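Local coordinates for protein ferritin (Ulva pertusa, PDB 3VNX) that stores iron inside a shell of 24 subunits and, as a ferroxidase, probably oxidises ferrous iron on its way into the cavity, at residues Tyr56-Leu61 with Lys80-Glu85. Sequence-based numbering, arbitrary orientation.
Sequences YVYHAL and KEASDE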
loop_
_atom_site.group_PDB
_atom_site.type_symbol
_atom_site.label_atom_id
_atom_site.label_comp_id
_atom_site.label_asym_id
_atom_site.label_seq_id
_atom_site.Cartn_x
_atom_site.Cartn_y
_atom_site.Cartn_z
ATOM N N TYR A 56 -20.405 -17.751 -43.641
ATOM C CA TYR A 56 -21.813 -18.145 -43.556
ATOM C C TYR A 56 -21.913 -19.666 -43.399
ATOM O O TYR A 56 -22.699 -20.186 -42.598
ATOM C CB TYR A 56 -22.526 -17.683 -44.824
ATOM C CG TYR A 56 -24.025 -17.420 -44.735
ATOM C CD1 TYR A 56 -24.563 -16.627 -43.732
ATOM C CD2 TYR A 56 -24.889 -17.921 -45.710
ATOM C CE1 TYR A 56 -25.936 -16.364 -43.686
ATOM C CE2 TYR A 56 -26.254 -17.672 -45.673
ATOM C CZ TYR A 56 -26.775 -16.890 -44.668
ATOM O OH TYR A 56 -28.135 -16.645 -44.637
ATOM N N VAL A 57 -21.097 -20.374 -44.167
ATOM C CA VAL A 57 -21.029 -21.822 -44.074
ATOM C C VAL A 57 -20.613 -22.234 -42.677
ATOM O O VAL A 57 -21.204 -23.141 -42.086
ATOM C CB VAL A 57 -20.007 -22.383 -45.051
ATOM C CG1 VAL A 57 -19.826 -23.871 -44.814
ATOM C CG2 VAL A 57 -20.435 -22.095 -46.479
ATOM N N TYR A 58 -19.587 -21.571 -42.145
ATOM C CA TYR A 58 -19.143 -21.882 -40.792
ATOM C C TYR A 58 -20.242 -21.641 -39.769
ATOM O O TYR A 58 -20.362 -22.383 -38.786
ATOM C CB TYR A 58 -17.873 -21.121 -40.428
ATOM C CG TYR A 58 -16.642 -21.786 -41.005
ATOM C CD1 TYR A 58 -16.661 -23.138 -41.319
ATOM C CD2 TYR A 58 -15.472 -21.072 -41.243
ATOM C CE1 TYR A 58 -15.552 -23.769 -41.852
ATOM C CE2 TYR A 58 -14.350 -21.697 -41.781
ATOM C CZ TYR A 58 -14.397 -23.055 -42.085
ATOM O OH TYR A 58 -13.300 -23.713 -42.625
ATOM N N HIS A 59 -21.056 -20.613 -40.012
ATOM C CA HIS A 59 -22.161 -20.322 -39.119
ATOM C C HIS A 59 -23.192 -21.455 -39.175
ATOM O O HIS A 59 -23.789 -21.819 -38.154
ATOM C CB HIS A 59 -22.804 -18.979 -39.453
ATOM C CG HIS A 59 -23.419 -18.310 -38.269
ATOM N ND1 HIS A 59 -23.898 -17.014 -38.308
ATOM C CD2 HIS A 59 -23.618 -18.744 -37.002
ATOM C CE1 HIS A 59 -24.374 -16.689 -37.119
ATOM N NE2 HIS A 59 -24.221 -17.725 -36.308
ATOM N N ALA A 60 -23.390 -22.024 -40.362
ATOM C CA ALA A 60 -24.310 -23.156 -40.489
ATOM C C ALA A 60 -23.783 -24.378 -39.708
ATOM O O ALA A 60 -24.547 -25.078 -39.019
ATOM C CB ALA A 60 -24.562 -23.494 -41.960
ATOM N N LEU A 61 -22.474 -24.611 -39.793
ATOM C CA LEU A 61 -21.860 -25.714 -39.071
ATOM C C LEU A 61 -22.085 -25.548 -37.585
ATOM O O LEU A 61 -22.369 -26.510 -36.858
ATOM C CB LEU A 61 -20.370 -25.768 -39.373
ATOM C CG LEU A 61 -20.102 -26.482 -40.699
ATOM C CD1 LEU A 61 -18.690 -26.196 -41.223
ATOM C CD2 LEU A 61 -20.339 -27.974 -40.524
ATOM N N LYS A 80 -18.657 -21.010 -34.495
ATOM C CA LYS A 80 -19.099 -19.630 -34.373
ATOM C C LYS A 80 -17.888 -18.700 -34.478
ATOM O O LYS A 80 -17.934 -17.689 -35.187
ATOM C CB LYS A 80 -19.875 -19.384 -33.073
ATOM C CG LYS A 80 -20.239 -17.908 -32.847
ATOM C CD LYS A 80 -20.927 -17.284 -34.077
ATOM C CE LYS A 80 -21.650 -15.975 -33.736
ATOM N NZ LYS A 80 -20.733 -14.898 -33.265
ATOM N N GLU A 81 -16.801 -19.050 -33.789
ATOM C CA GLU A 81 -15.588 -18.243 -33.828
ATOM C C GLU A 81 -14.999 -18.225 -35.238
ATOM O O GLU A 81 -14.675 -17.166 -35.777
ATOM C CB GLU A 81 -14.576 -18.761 -32.805
ATOM C CG GLU A 81 -15.033 -18.550 -31.364
ATOM C CD GLU A 81 -14.223 -19.336 -30.348
ATOM O OE1 GLU A 81 -13.433 -20.224 -30.750
ATOM O OE2 GLU A 81 -14.391 -19.065 -29.140
ATOM N N ALA A 82 -14.867 -19.402 -35.845
ATOM C CA ALA A 82 -14.382 -19.445 -37.221
ATOM C C ALA A 82 -15.256 -18.545 -38.102
ATOM O O ALA A 82 -14.740 -17.834 -38.975
ATOM C CB ALA A 82 -14.341 -20.877 -37.759
ATOM N N SER A 83 -16.569 -18.551 -37.856
ATOM C CA SER A 83 -17.466 -17.694 -38.630
ATOM C C SER A 83 -17.194 -16.198 -38.408
ATOM O O SER A 83 -17.067 -15.431 -39.369
ATOM C CB SER A 83 -18.936 -18.025 -38.375
ATOM O OG SER A 83 -19.755 -17.095 -39.068
ATOM N N ASP A 84 -17.099 -15.788 -37.147
ATOM C CA ASP A 84 -16.680 -14.418 -36.838
ATOM C C ASP A 84 -15.367 -14.063 -37.542
ATOM O O ASP A 84 -15.236 -12.982 -38.139
ATOM C CB ASP A 84 -16.495 -14.218 -35.324
ATOM C CG ASP A 84 -17.780 -14.411 -34.537
ATOM O OD1 ASP A 84 -18.864 -14.472 -35.149
ATOM O OD2 ASP A 84 -17.706 -14.509 -33.296
ATOM N N GLU A 85 -14.395 -14.975 -37.468
ATOM C CA GLU A 85 -13.055 -14.733 -38.008
ATOM C C GLU A 85 -13.061 -14.560 -39.526
ATOM O O GLU A 85 -12.382 -13.672 -40.065
ATOM C CB GLU A 85 -12.079 -15.846 -37.597
ATOM C CG GLU A 85 -10.800 -15.910 -38.445
ATOM C CD GLU A 85 -9.760 -16.897 -37.915
ATOM O OE1 GLU A 85 -9.838 -17.281 -36.730
ATOM O OE2 GLU A 85 -8.849 -17.284 -38.686
#
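Two cations grip Asp84 OD1: Lys80 NZ, one turn earlier on the same helix, lies 2.7 Å from OD1 and meets its syn lone pair, and Arg87 of a second subunit adds a salt bridge. The other carboxylate oxygen, Asp84 OD2, takes a weak bond from Lys80 NZ at 3.1 Å. To get there the Lys80 chain leaves with CG anti to the backbone N, then bends at chi2 (51°) and again at chi4 (63°); it runs forward along its own helix, alongside His59 with both side chains pointing the same way, and its last bend turns NZ in to Asp84. His59 NE2 rests 4.0 Å from Lys80 CD, a plain van der Waals touch; the imidazole nitrogens hydrogen-bond to Tyr52 (ND1) and His91 (NE2), both of the second subunit. An alanine in place of Lys80 would remove this ammonium and the methylene chain beside the imidazole, and would probably leave Asp84 relying more on Arg87 of the second subunit and His59 less firmly packed.

The two segments belong to the antiparallel helices 38-66 and 73-99 of the ferritin four-helix bundle, with local axes 7.7 Å apart at closest approach and N-to-C directions 167° apart. Such a close approach suits the small residues on helix 73-99: Tyr58 CA and Ser83 CA stand just 5.0 Å apart. Ser83 OG, anti to its backbone N, lies 3.6 Å from His59 CB while hydrogen-bonding to Ser55 O, one helix to the other, and to Arg87 of the second subunit. Deeper in the bundle, Tyr58 sets CD2 3.7 Å from Ala82 CB, and Leu61 CD1 meets the ring at its edge. Tyr58 OH hydrogen-bonds to Glu135 OE2 on helix 123-151, with a bound calcium about 8 Å from the tyrosine side chain.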